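Local coordinates for protein oxidoreductase (Listeria innocua, PDB 3E18) that binds NAD in a Rossmann-fold domain and is probably a dehydrogenase of the GFO/IDH/MocA family, its substrate unknown, at residues 141-146 and 239-244; 135-140 and 295-300; 243-248 and 260-265; 147-152 and 220-225; 125-130 and 301-306. All blocks are in the same frame, centred on the assembly; numbering follows the deposited sequence.

Overall arrangement
Interactions 1, 3 and 4 lie in the large mixed sheet of the C-terminal domain, and all three reach the second subunit; interactions 2 and 5 sit nearer the surface, where the segment 295-306 runs past helix 129-140 and the turn before it. Interactions 1 and 4 are the more buried. Interaction 4 is a regular parallel strand pair with a row of hydrogen-bonded polar side chains, whereas interaction 1 is a loop meeting a strand end, sharing Gly243 and Thr244 with interaction 3, a hairpin. Interaction 2 joins its segments by apolar packing and one water, while interaction 5 rests on a tryptophan and lies closest to the NAD site.

Interaction 1: 141-146 and 239-244; sequences KTIGEM and WYVKGT
The side chains of Met146 and Val241 cross at a slant, Met146 SD standing 3.9 Å from Val241 CB. A chi1 of -164° sets the methionine CG anti to the backbone N, 3.7 Å from Lys242 O; beyond it SD and CE lie against Val241. Ile143 reaches the valine from the neighbouring turn: its CD1 lies 3.8 Å from Val241 CG2, so this branch is touched by both apolar chains. At the other end the contact becomes polar. Thr244 OG1 accepts the amide of Glu145 (N to OG1 3.1 Å), while Thr244 N donates to Glu145 O, also at 3.1 Å; one residue thus holds both backbone groups of Glu145. Gly243 CA approaches Ile143 O at 3.3 Å, in a CH...O contact. Helix 129-140 covers Met146 through Met137 and Phe138. Met146 and Gly243 form an antiparallel non-hydrogen-bonded pair, just after the type I turn, Lys141 to Gly144, that links helix 129-140 to strand 146-154 of the mixed sheet in the GFO/IDH/MocA C-terminal domain.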
# COMPACT_ATOMS: atom_id res chain seq x y z
N LYS A 141 -7.38 -10.58 -20.12
CA LYS A 141 -6.61 -11.40 -19.20
C LYS A 141 -5.11 -11.43 -19.49
O LYS A 141 -4.48 -12.47 -19.40
CB LYS A 141 -7.19 -12.82 -19.09
CG LYS A 141 -8.60 -12.87 -18.52
CD LYS A 141 -9.25 -14.22 -18.80
CE LYS A 141 -10.72 -14.25 -18.42
NZ LYS A 141 -10.98 -14.91 -17.11
N THR A 142 -4.55 -10.27 -19.84
CA THR A 142 -3.15 -10.13 -20.20
C THR A 142 -2.18 -10.64 -19.13
O THR A 142 -1.13 -11.22 -19.45
CB THR A 142 -2.82 -8.64 -20.50
OG1 THR A 142 -3.75 -8.14 -21.45
CG2 THR A 142 -1.42 -8.48 -21.05
N ILE A 143 -2.52 -10.42 -17.86
CA ILE A 143 -1.74 -10.98 -16.77
C ILE A 143 -2.57 -12.02 -16.02
O ILE A 143 -2.47 -12.16 -14.80
CB ILE A 143 -1.15 -9.90 -15.84
CG1 ILE A 143 -2.24 -8.95 -15.30
CG2 ILE A 143 -0.09 -9.09 -16.57
CD1 ILE A 143 -1.73 -7.93 -14.28
N GLY A 144 -3.39 -12.75 -16.76
CA GLY A 144 -4.35 -13.70 -16.18
C GLY A 144 -5.51 -12.94 -15.56
O GLY A 144 -5.88 -11.86 -16.04
N GLU A 145 -6.08 -13.51 -14.50
CA GLU A 145 -7.14 -12.86 -13.73
C GLU A 145 -6.54 -11.80 -12.82
O GLU A 145 -5.79 -12.13 -11.89
CB GLU A 145 -7.89 -13.90 -12.89
CG GLU A 145 -8.55 -14.97 -13.75
CD GLU A 145 -9.45 -15.91 -12.96
OE1 GLU A 145 -9.11 -16.23 -11.79
OE2 GLU A 145 -10.48 -16.34 -13.52
N MET A 146 -6.86 -10.54 -13.10
CA MET A 146 -6.36 -9.41 -12.32
C MET A 146 -7.12 -9.41 -11.00
O MET A 146 -8.35 -9.31 -11.01
CB MET A 146 -6.58 -8.09 -13.08
CG MET A 146 -5.78 -6.90 -12.57
SD MET A 146 -6.02 -5.42 -13.56
CE MET A 146 -5.19 -5.89 -15.08
N TRP A 239 -0.12 3.20 -11.99
CA TRP A 239 -0.82 1.90 -11.88
C TRP A 239 0.16 0.80 -11.49
O TRP A 239 1.29 0.78 -11.96
CB TRP A 239 -1.47 1.53 -13.21
CG TRP A 239 -2.69 2.37 -13.57
CD1 TRP A 239 -2.74 3.45 -14.40
CD2 TRP A 239 -4.02 2.16 -13.10
NE1 TRP A 239 -4.03 3.94 -14.48
CE2 TRP A 239 -4.84 3.16 -13.69
CE3 TRP A 239 -4.61 1.21 -12.25
CZ2 TRP A 239 -6.21 3.24 -13.45
CZ3 TRP A 239 -5.97 1.30 -12.00
CH2 TRP A 239 -6.76 2.31 -12.59
N TYR A 240 -0.27 -0.11 -10.61
CA TYR A 240 0.52 -1.29 -10.30
C TYR A 240 -0.53 -2.37 -10.10
O TYR A 240 -1.36 -2.27 -9.20
CB TYR A 240 1.37 -1.09 -9.04
CG TYR A 240 2.17 -2.33 -8.61
CD1 TYR A 240 3.38 -2.66 -9.23
CD2 TYR A 240 1.70 -3.15 -7.59
CE1 TYR A 240 4.11 -3.79 -8.83
CE2 TYR A 240 2.43 -4.28 -7.18
CZ TYR A 240 3.62 -4.60 -7.81
OH TYR A 240 4.32 -5.71 -7.39
N VAL A 241 -0.51 -3.36 -10.97
CA VAL A 241 -1.61 -4.34 -10.99
C VAL A 241 -1.08 -5.77 -10.95
O VAL A 241 -0.06 -6.06 -11.52
CB VAL A 241 -2.56 -4.13 -12.22
CG1 VAL A 241 -3.34 -2.79 -12.09
CG2 VAL A 241 -1.79 -4.16 -13.55
N LYS A 242 -1.81 -6.66 -10.28
CA LYS A 242 -1.33 -8.01 -10.07
C LYS A 242 -2.40 -8.98 -10.52
O LYS A 242 -3.57 -8.78 -10.23
CB LYS A 242 -1.05 -8.27 -8.58
CG LYS A 242 0.13 -7.48 -8.01
CD LYS A 242 0.36 -7.82 -6.53
CE LYS A 242 1.05 -9.17 -6.37
NZ LYS A 242 0.88 -9.67 -4.97
N GLY A 243 -1.97 -10.04 -11.20
CA GLY A 243 -2.86 -11.08 -11.67
C GLY A 243 -2.25 -12.44 -11.44
O GLY A 243 -1.09 -12.54 -11.07
N THR A 244 -3.04 -13.49 -11.67
CA THR A 244 -2.59 -14.88 -11.52
C THR A 244 -1.43 -15.26 -12.47
O THR A 244 -0.72 -16.23 -12.22
CB THR A 244 -3.76 -15.85 -11.74
OG1 THR A 244 -4.35 -15.61 -13.02
CG2 THR A 244 -4.81 -15.66 -10.67

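Interaction 2: 135-140 and 295-300; sequences KEMFEQ and LSLPAP
Glu136 turns CG anti to its backbone N (chi1 179°), which brings this methylene to 3.9 Å from Pro298 CB; on the next residue, Met137 has CG anti to the carbonyl carbon (chi1 -62°), and that CG reaches Pro298 CG at 3.7 Å. The contact is a proline-rich extended segment lying against helix 129-140 of the C-terminal domain. Pro298 presents successive ring atoms to the two helical residues: the Glu136 chain crosses the ring at a slant, the Met137 chain at about a right angle. Beyond the ring, Met137 SD comes within 4.3 Å of Leu297 CD2, a looser touch. Ile259 of strand 257-262 meets Met137, Leu297 and Pro298, joining both segments to the sheet beneath. No direct hydrogen bond links the segments; a water does so instead. It donates to Ala299 O at 2.7 Å and, weakly, to Glu136 OE2 at 2.9 Å, while Glu136 CG lies 3.4 Å from the same Ala299 O.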
# COMPACT_ATOMS: atom_id res chain seq x y z
N LYS A 135 -7.93 -1.51 -18.49
CA LYS A 135 -9.18 -2.12 -18.91
C LYS A 135 -8.93 -3.18 -19.97
O LYS A 135 -9.50 -4.26 -19.92
CB LYS A 135 -10.14 -1.05 -19.43
CG LYS A 135 -11.54 -1.55 -19.75
CD LYS A 135 -12.48 -0.37 -19.92
CE LYS A 135 -13.93 -0.79 -19.78
NZ LYS A 135 -14.41 -1.44 -21.02
N GLU A 136 -8.05 -2.88 -20.92
CA GLU A 136 -7.63 -3.90 -21.91
C GLU A 136 -7.01 -5.13 -21.23
O GLU A 136 -7.43 -6.27 -21.50
CB GLU A 136 -6.68 -3.29 -22.95
CG GLU A 136 -6.16 -4.29 -24.02
CD GLU A 136 -7.21 -4.69 -25.07
OE1 GLU A 136 -8.34 -4.16 -25.05
OE2 GLU A 136 -6.88 -5.54 -25.94
N MET A 137 -6.06 -4.89 -20.33
CA MET A 137 -5.41 -5.98 -19.58
C MET A 137 -6.42 -6.80 -18.79
O MET A 137 -6.36 -8.03 -18.79
CB MET A 137 -4.30 -5.46 -18.66
CG MET A 137 -3.16 -4.78 -19.38
SD MET A 137 -2.00 -3.95 -18.29
CE MET A 137 -1.38 -5.34 -17.34
N PHE A 138 -7.36 -6.11 -18.14
CA PHE A 138 -8.37 -6.72 -17.28
C PHE A 138 -9.28 -7.64 -18.10
O PHE A 138 -9.54 -8.78 -17.72
CB PHE A 138 -9.18 -5.61 -16.58
CG PHE A 138 -10.12 -6.09 -15.50
CD1 PHE A 138 -9.68 -6.23 -14.19
CD2 PHE A 138 -11.46 -6.36 -15.78
CE1 PHE A 138 -10.55 -6.68 -13.18
CE2 PHE A 138 -12.32 -6.80 -14.79
CZ PHE A 138 -11.87 -6.96 -13.49
N GLU A 139 -9.75 -7.14 -19.25
CA GLU A 139 -10.72 -7.86 -20.08
C GLU A 139 -10.09 -8.98 -20.90
O GLU A 139 -10.67 -10.06 -21.05
CB GLU A 139 -11.43 -6.88 -21.02
CG GLU A 139 -12.37 -5.93 -20.30
CD GLU A 139 -12.89 -4.83 -21.20
OE1 GLU A 139 -12.34 -4.64 -22.31
OE2 GLU A 139 -13.85 -4.15 -20.79
N GLN A 140 -8.89 -8.73 -21.41
CA GLN A 140 -8.19 -9.72 -22.24
C GLN A 140 -7.35 -10.71 -21.45
O GLN A 140 -6.69 -11.58 -22.04
CB GLN A 140 -7.34 -9.02 -23.31
CG GLN A 140 -8.20 -8.24 -24.32
CD GLN A 140 -9.34 -9.08 -24.91
OE1 GLN A 140 -9.14 -10.23 -25.30
NE2 GLN A 140 -10.53 -8.50 -24.97
N LEU A 295 6.94 -8.01 -21.44
CA LEU A 295 6.11 -7.55 -22.54
C LEU A 295 5.88 -6.04 -22.45
O LEU A 295 5.93 -5.46 -21.37
CB LEU A 295 4.74 -8.24 -22.51
CG LEU A 295 4.54 -9.73 -22.77
CD1 LEU A 295 5.07 -10.62 -21.65
CD2 LEU A 295 3.06 -9.97 -22.92
N SER A 296 5.60 -5.44 -23.60
CA SER A 296 5.09 -4.08 -23.64
C SER A 296 3.66 -4.07 -23.13
O SER A 296 2.99 -5.11 -23.15
CB SER A 296 5.13 -3.53 -25.07
OG SER A 296 6.45 -3.17 -25.43
N LEU A 297 3.23 -2.91 -22.63
CA LEU A 297 1.83 -2.65 -22.33
C LEU A 297 1.01 -2.74 -23.61
O LEU A 297 1.47 -2.28 -24.66
CB LEU A 297 1.66 -1.26 -21.70
CG LEU A 297 2.32 -1.04 -20.34
CD1 LEU A 297 2.36 0.43 -19.96
CD2 LEU A 297 1.58 -1.83 -19.28
N PRO A 298 -0.21 -3.31 -23.54
CA PRO A 298 -1.07 -3.41 -24.72
C PRO A 298 -1.54 -2.03 -25.18
O PRO A 298 -1.36 -1.04 -24.46
CB PRO A 298 -2.27 -4.22 -24.24
CG PRO A 298 -1.91 -4.74 -22.91
CD PRO A 298 -0.87 -3.87 -22.35
N ALA A 299 -2.12 -1.98 -26.38
CA ALA A 299 -2.84 -0.81 -26.85
C ALA A 299 -4.08 -0.67 -25.96
O ALA A 299 -4.64 -1.68 -25.51
CB ALA A 299 -3.25 -0.98 -28.33
N PRO A 300 -4.51 0.58 -25.68
CA PRO A 300 -5.68 0.79 -24.82
C PRO A 300 -6.95 0.21 -25.42
O PRO A 300 -7.09 0.16 -26.65
CB PRO A 300 -5.78 2.31 -24.75
CG PRO A 300 -5.09 2.79 -26.00
CD PRO A 300 -3.94 1.86 -26.14
O HOH W 1 -4.98 -3.78 -27.23

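Interaction 3: 243-248 and 260-265; sequences GTEGTG and VKPTAL
Lys261 folds its side chain back toward the turn before the neighbouring strand instead of extending it, so that its ammonium group meets the backbone carbonyl of Glu245. Bends at chi3 (60°) and chi4 (65°) carry CE and then NZ round to Glu245 O, where NZ donates a hydrogen bond of 3.0 Å lying in the carbonyl plane. The same NZ also donates to Thr142 O, giving the charge a second backbone carbonyl. Pro262 follows on, its CD packed 3.5 Å from Glu245 C, while the Glu245 side chain crosses the ring at about a right angle and brings OE1 to 3.6 Å from Pro262 CG. A water donates to Glu245 OE1 and to Pro262 O, and accepts a weak bond from Lys261 NZ. The glutamate and lysine charges themselves stay apart, Glu245 OE1 and Lys261 NZ being 5.4 Å from each other.

Gly246 lets the strands draw close: its CA is 3.2 Å from Val260 O, and its backbone angles call for glycine. Beyond it Thr247 and Val260 form an antiparallel hydrogen-bonded pair, Thr247 N to Val260 O and Val260 N to Thr247 O, each 3.0 Å. The two strands make a beta hairpin, flanked in the mixed sheet by strand 239-243 on one side and strand 292-295 on the other; Phe233 of the second subunit donates its amide to Thr247 OG1 and packs on Pro262.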
# COMPACT_ATOMS: atom_id res chain seq x y z
N GLY A 243 -1.97 -10.04 -11.20
CA GLY A 243 -2.86 -11.08 -11.67
C GLY A 243 -2.25 -12.44 -11.44
O GLY A 243 -1.09 -12.54 -11.07
N THR A 244 -3.04 -13.49 -11.67
CA THR A 244 -2.59 -14.88 -11.52
C THR A 244 -1.43 -15.26 -12.47
O THR A 244 -0.72 -16.23 -12.22
CB THR A 244 -3.76 -15.85 -11.74
OG1 THR A 244 -4.35 -15.61 -13.02
CG2 THR A 244 -4.81 -15.66 -10.67
N GLU A 245 -1.24 -14.49 -13.53
CA GLU A 245 -0.22 -14.77 -14.54
C GLU A 245 0.57 -13.52 -14.89
O GLU A 245 0.77 -13.23 -16.06
CB GLU A 245 -0.87 -15.34 -15.81
CG GLU A 245 -1.71 -16.63 -15.61
CD GLU A 245 -0.87 -17.88 -15.27
OE1 GLU A 245 0.37 -17.86 -15.44
OE2 GLU A 245 -1.47 -18.89 -14.84
N GLY A 246 1.02 -12.79 -13.89
CA GLY A 246 1.87 -11.63 -14.15
C GLY A 246 1.53 -10.41 -13.34
O GLY A 246 0.60 -10.42 -12.52
N THR A 247 2.28 -9.34 -13.60
CA THR A 247 2.20 -8.09 -12.88
C THR A 247 2.43 -7.02 -13.95
O THR A 247 3.21 -7.23 -14.88
CB THR A 247 3.31 -8.02 -11.77
OG1 THR A 247 3.18 -9.15 -10.89
CG2 THR A 247 3.20 -6.75 -10.96
N GLY A 248 1.73 -5.89 -13.83
CA GLY A 248 1.91 -4.75 -14.74
C GLY A 248 2.14 -3.43 -14.03
O GLY A 248 1.73 -3.24 -12.90
N VAL A 260 5.40 -8.12 -16.76
CA VAL A 260 6.25 -9.28 -16.57
C VAL A 260 5.37 -10.49 -16.21
O VAL A 260 4.54 -10.40 -15.33
CB VAL A 260 7.36 -9.02 -15.52
CG1 VAL A 260 8.28 -10.23 -15.37
CG2 VAL A 260 8.23 -7.81 -15.95
N LYS A 261 5.51 -11.59 -16.94
CA LYS A 261 4.68 -12.77 -16.74
C LYS A 261 5.56 -13.98 -16.49
O LYS A 261 6.66 -14.04 -17.00
CB LYS A 261 3.87 -13.06 -18.01
CG LYS A 261 2.80 -12.03 -18.40
CD LYS A 261 2.18 -12.33 -19.78
CE LYS A 261 1.50 -13.71 -19.83
NZ LYS A 261 0.33 -13.76 -18.93
N PRO A 262 5.06 -14.99 -15.74
CA PRO A 262 5.77 -16.26 -15.61
C PRO A 262 5.69 -17.09 -16.90
O PRO A 262 4.73 -16.98 -17.66
CB PRO A 262 4.99 -16.98 -14.51
CG PRO A 262 3.61 -16.43 -14.60
CD PRO A 262 3.79 -14.98 -14.98
N THR A 263 6.71 -17.92 -17.13
CA THR A 263 6.68 -18.93 -18.20
C THR A 263 6.43 -20.29 -17.57
O THR A 263 6.46 -20.43 -16.35
CB THR A 263 8.00 -19.03 -18.95
OG1 THR A 263 8.98 -19.66 -18.11
CG2 THR A 263 8.52 -17.66 -19.36
N ALA A 264 6.22 -21.30 -18.42
CA ALA A 264 6.09 -22.70 -17.97
C ALA A 264 7.39 -23.29 -17.41
O ALA A 264 7.37 -24.37 -16.82
CB ALA A 264 5.56 -23.57 -19.10
N LEU A 265 8.51 -22.59 -17.60
CA LEU A 265 9.82 -23.04 -17.11
C LEU A 265 10.13 -22.56 -15.70
O LEU A 265 11.13 -22.99 -15.10
CB LEU A 265 10.94 -22.59 -18.04
CG LEU A 265 10.86 -22.86 -19.55
CD1 LEU A 265 12.05 -22.21 -20.24
CD2 LEU A 265 10.79 -24.35 -19.86
O HOH W 2 2.01 -16.39 -17.82

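Interaction 4: 147-152 and 220-225; sequences FHLESR and NGITAQ
The imidazole of His148 is held at its edge by two partners: Thr223 OG1 lies near the ring plane, 2.6 Å from ND1, and Glu150 OE2 lies in the plane, 2.7 Å from NE2. Either partner could donate in the bond to threonine, whereas NE2 donates to the anti lone pair of OE2. A chi1 of 177° sets His148 CG anti to the backbone N, on the sheet face shared with Thr223. The other glutamate oxygen, OE1, is gripped end-on by the Arg152 guanidinium, with NH1 at 2.8 Å and NH2 at 2.9 Å. Both donors have OE1 at the guanidinium edge, but NH1 approaches from above the carboxylate plane while NH2 uses the anti lone pair. With both oxygens engaged, Glu150 is probably kept ionised and fixed in rotation. Gln225 crosses it obliquely, its amide plane 21° from the carboxylate; the amide NE2 bonds to Glu227.

On the opposite face of the sheet Leu149 CD1 meets Ile222 CG2 at 4.0 Å. The strands run parallel, with Thr223 N bonding to Phe147 O, Leu149 N to Thr223 O, Gln225 N to Leu149 O and Ser151 N to Gln225 O. Strands 146-154 and 223-229 lie between strands 239-243 and 211-218; helix 173-188 covers Leu149 and Ala224, and Gln225 OE1 bonds to Gln225 of the second subunit.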
# COMPACT_ATOMS: atom_id res chain seq x y z
N PHE A 147 -6.40 -9.54 -9.89
CA PHE A 147 -7.06 -9.67 -8.57
C PHE A 147 -6.69 -8.55 -7.60
O PHE A 147 -7.27 -8.44 -6.53
CB PHE A 147 -6.82 -11.06 -7.94
CG PHE A 147 -5.36 -11.38 -7.62
CD1 PHE A 147 -4.75 -10.89 -6.46
CD2 PHE A 147 -4.62 -12.20 -8.46
CE1 PHE A 147 -3.41 -11.19 -6.17
CE2 PHE A 147 -3.29 -12.52 -8.17
CZ PHE A 147 -2.68 -12.00 -7.03
N HIS A 148 -5.75 -7.69 -7.98
CA HIS A 148 -5.34 -6.63 -7.09
C HIS A 148 -4.87 -5.45 -7.92
O HIS A 148 -4.05 -5.63 -8.81
CB HIS A 148 -4.23 -7.10 -6.13
CG HIS A 148 -3.73 -6.01 -5.23
ND1 HIS A 148 -4.46 -5.55 -4.15
CD2 HIS A 148 -2.61 -5.26 -5.28
CE1 HIS A 148 -3.79 -4.57 -3.56
NE2 HIS A 148 -2.67 -4.38 -4.23
N LEU A 149 -5.42 -4.26 -7.66
CA LEU A 149 -5.07 -3.05 -8.44
C LEU A 149 -4.65 -1.91 -7.56
O LEU A 149 -5.29 -1.62 -6.56
CB LEU A 149 -6.28 -2.58 -9.28
CG LEU A 149 -6.87 -3.51 -10.34
CD1 LEU A 149 -7.89 -4.50 -9.75
CD2 LEU A 149 -7.51 -2.67 -11.43
N GLU A 150 -3.59 -1.19 -7.93
CA GLU A 150 -3.22 -0.06 -7.12
C GLU A 150 -3.17 1.12 -8.05
O GLU A 150 -2.48 1.08 -9.05
CB GLU A 150 -1.87 -0.28 -6.40
CG GLU A 150 -1.90 -1.44 -5.42
CD GLU A 150 -0.59 -1.73 -4.73
OE1 GLU A 150 0.38 -0.93 -4.82
OE2 GLU A 150 -0.54 -2.80 -4.09
N SER A 151 -3.96 2.15 -7.74
CA SER A 151 -4.14 3.31 -8.59
C SER A 151 -3.76 4.54 -7.78
O SER A 151 -4.37 4.80 -6.73
CB SER A 151 -5.60 3.35 -9.05
OG SER A 151 -5.91 4.51 -9.80
N ARG A 152 -2.76 5.29 -8.23
CA ARG A 152 -2.19 6.36 -7.42
C ARG A 152 -2.03 7.63 -8.24
O ARG A 152 -1.53 7.58 -9.35
CB ARG A 152 -0.79 5.98 -6.90
CG ARG A 152 -0.74 4.89 -5.84
CD ARG A 152 0.71 4.59 -5.41
NE ARG A 152 0.77 3.60 -4.33
CZ ARG A 152 0.87 2.28 -4.50
NH1 ARG A 152 0.91 1.47 -3.44
NH2 ARG A 152 0.90 1.75 -5.71
N ASN A 220 -16.18 -10.46 -4.77
CA ASN A 220 -15.47 -11.50 -5.52
C ASN A 220 -13.98 -11.69 -5.16
O ASN A 220 -13.27 -12.44 -5.82
CB ASN A 220 -15.63 -11.29 -7.03
CG ASN A 220 -14.86 -10.09 -7.56
OD1 ASN A 220 -14.27 -9.32 -6.81
ND2 ASN A 220 -14.86 -9.94 -8.88
N GLY A 221 -13.51 -11.00 -4.12
CA GLY A 221 -12.17 -11.24 -3.61
C GLY A 221 -11.14 -10.26 -4.14
O GLY A 221 -10.02 -10.24 -3.67
N ILE A 222 -11.53 -9.47 -5.14
CA ILE A 222 -10.61 -8.46 -5.72
C ILE A 222 -10.31 -7.39 -4.70
O ILE A 222 -11.19 -6.96 -3.94
CB ILE A 222 -11.18 -7.87 -7.02
CG1 ILE A 222 -11.14 -8.93 -8.12
CG2 ILE A 222 -10.41 -6.58 -7.48
CD1 ILE A 222 -11.74 -8.48 -9.44
N THR A 223 -9.05 -6.94 -4.66
CA THR A 223 -8.68 -5.92 -3.71
C THR A 223 -8.08 -4.74 -4.48
O THR A 223 -7.63 -4.87 -5.62
CB THR A 223 -7.71 -6.44 -2.58
OG1 THR A 223 -6.49 -6.92 -3.17
CG2 THR A 223 -8.36 -7.57 -1.74
N ALA A 224 -8.15 -3.57 -3.88
CA ALA A 224 -7.60 -2.38 -4.54
C ALA A 224 -7.12 -1.43 -3.51
O ALA A 224 -7.68 -1.36 -2.43
CB ALA A 224 -8.66 -1.70 -5.42
N GLN A 225 -6.09 -0.68 -3.86
CA GLN A 225 -5.63 0.39 -3.02
C GLN A 225 -5.66 1.61 -3.91
O GLN A 225 -5.08 1.57 -4.99
CB GLN A 225 -4.22 0.13 -2.52
CG GLN A 225 -3.67 1.28 -1.64
CD GLN A 225 -2.35 0.94 -0.98
OE1 GLN A 225 -2.08 -0.22 -0.69
NE2 GLN A 225 -1.52 1.95 -0.74

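Interaction 5: 125-130 and 301-306; sequences RRWDED and AKLAPS
Leu303 packs on the indole of Trp127, the two side chains crossing at about a right angle, in the connection that leads from the sheet of the GFO/IDH/MocA C-terminal domain to helix 307-315. The contact joins this connection to the short 3-10 turn before helix 129-140, next to Asn124 of the NAD site. Ala301, first in the segment, touches Glu136 of that helix. At Leu303 a chi1 of -167° sets CG anti to the backbone N, 3.6 Å from Trp127 NE1; from there CD2 lies over the indole face, 3.7 Å from the centroid of the five-membered ring and 12° off the ring normal, a CH-pi contact. The same CD2 lies 3.3 Å from Arg126 O, a buried carbonyl for which the model offers no polar partner. The guanidinium of Arg126 leads away to salt bridges with Asp183 and Glu327. After Ala304 a cis peptide precedes Pro305, whose carbonyl comes to the edge of the indole, while Ser306 occupies the N-cap position of helix 307-315 and its OG caps the amide of Asn309. Trp127 is thus covered by an aliphatic branch on one face and met by a carbonyl at its rim: NE1 donates to Pro305 O at 3.1 Å, with an N-H...O angle of 145°.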
# COMPACT_ATOMS: atom_id res chain seq x y z
N ARG A 125 -12.70 10.90 -16.99
CA ARG A 125 -11.47 10.10 -16.85
C ARG A 125 -11.65 8.61 -17.10
O ARG A 125 -10.67 7.85 -17.08
CB ARG A 125 -10.74 10.44 -15.55
CG ARG A 125 -10.20 11.88 -15.59
CD ARG A 125 -9.06 12.11 -14.62
NE ARG A 125 -8.47 13.43 -14.78
CZ ARG A 125 -7.38 13.71 -15.50
NH1 ARG A 125 -6.71 12.77 -16.15
NH2 ARG A 125 -6.94 14.96 -15.54
N ARG A 126 -12.88 8.19 -17.37
CA ARG A 126 -13.13 6.85 -17.88
C ARG A 126 -12.53 6.67 -19.28
O ARG A 126 -12.27 5.56 -19.70
CB ARG A 126 -14.62 6.56 -17.96
CG ARG A 126 -15.29 6.43 -16.63
CD ARG A 126 -16.70 5.95 -16.83
NE ARG A 126 -17.46 6.02 -15.60
CZ ARG A 126 -18.62 5.41 -15.42
NH1 ARG A 126 -19.16 4.73 -16.41
NH2 ARG A 126 -19.28 5.53 -14.27
N TRP A 127 -12.28 7.79 -19.96
CA TRP A 127 -11.66 7.78 -21.29
C TRP A 127 -10.13 7.94 -21.24
O TRP A 127 -9.47 7.97 -22.28
CB TRP A 127 -12.30 8.88 -22.17
CG TRP A 127 -13.67 8.53 -22.73
CD1 TRP A 127 -13.95 8.06 -23.98
CD2 TRP A 127 -14.94 8.62 -22.05
NE1 TRP A 127 -15.30 7.87 -24.14
CE2 TRP A 127 -15.94 8.21 -22.97
CE3 TRP A 127 -15.33 9.03 -20.76
CZ2 TRP A 127 -17.30 8.17 -22.65
CZ3 TRP A 127 -16.71 9.00 -20.43
CH2 TRP A 127 -17.67 8.57 -21.38
N ASP A 128 -9.56 8.05 -20.04
CA ASP A 128 -8.11 8.20 -19.87
C ASP A 128 -7.37 7.00 -20.46
O ASP A 128 -7.74 5.85 -20.22
CB ASP A 128 -7.75 8.37 -18.39
CG ASP A 128 -7.76 9.82 -17.93
OD1 ASP A 128 -8.16 10.72 -18.70
OD2 ASP A 128 -7.36 10.07 -16.76
N GLU A 129 -6.35 7.27 -21.26
CA GLU A 129 -5.60 6.24 -21.99
C GLU A 129 -4.92 5.20 -21.07
O GLU A 129 -5.02 3.99 -21.30
CB GLU A 129 -4.56 6.90 -22.90
CG GLU A 129 -4.17 6.05 -24.10
CD GLU A 129 -3.30 6.78 -25.12
OE1 GLU A 129 -3.26 8.03 -25.13
OE2 GLU A 129 -2.65 6.07 -25.93
N ASP A 130 -4.28 5.69 -20.01
CA ASP A 130 -3.69 4.80 -19.00
C ASP A 130 -4.72 3.84 -18.40
O ASP A 130 -4.44 2.66 -18.22
CB ASP A 130 -3.03 5.62 -17.89
CG ASP A 130 -4.01 6.54 -17.19
OD1 ASP A 130 -4.59 7.43 -17.85
OD2 ASP A 130 -4.16 6.40 -15.97
N ALA A 301 -7.86 -0.27 -24.56
CA ALA A 301 -9.20 -0.66 -24.98
C ALA A 301 -9.93 0.53 -25.61
O ALA A 301 -9.53 1.69 -25.42
CB ALA A 301 -9.99 -1.19 -23.79
N LYS A 302 -10.97 0.26 -26.38
CA LYS A 302 -11.75 1.35 -26.96
C LYS A 302 -12.88 1.76 -26.02
O LYS A 302 -13.60 0.91 -25.51
CB LYS A 302 -12.28 0.96 -28.34
CG LYS A 302 -11.20 0.69 -29.39
CD LYS A 302 -10.46 1.97 -29.75
CE LYS A 302 -9.22 1.69 -30.57
NZ LYS A 302 -8.38 2.93 -30.68
N LEU A 303 -13.02 3.06 -25.76
CA LEU A 303 -14.25 3.58 -25.15
C LEU A 303 -14.88 4.58 -26.12
O LEU A 303 -14.37 5.70 -26.29
CB LEU A 303 -14.02 4.21 -23.76
CG LEU A 303 -15.30 4.49 -22.94
CD1 LEU A 303 -16.22 3.26 -22.84
CD2 LEU A 303 -14.98 4.98 -21.56
N ALA A 304 -15.97 4.15 -26.75
CA ALA A 304 -16.56 4.90 -27.85
C ALA A 304 -18.08 5.00 -27.74
O ALA A 304 -18.74 4.04 -27.33
CB ALA A 304 -16.15 4.28 -29.20
N PRO A 305 -18.64 6.16 -28.12
CA PRO A 305 -17.99 7.38 -28.61
C PRO A 305 -17.52 8.25 -27.46
O PRO A 305 -17.52 7.78 -26.32
CB PRO A 305 -19.13 8.09 -29.37
CG PRO A 305 -20.36 7.68 -28.65
CD PRO A 305 -20.11 6.29 -28.11
N SER A 306 -17.14 9.49 -27.74
CA SER A 306 -16.76 10.46 -26.73
C SER A 306 -17.92 10.68 -25.76
O SER A 306 -19.07 10.32 -26.06
CB SER A 306 -16.36 11.79 -27.38
OG SER A 306 -17.50 12.53 -27.83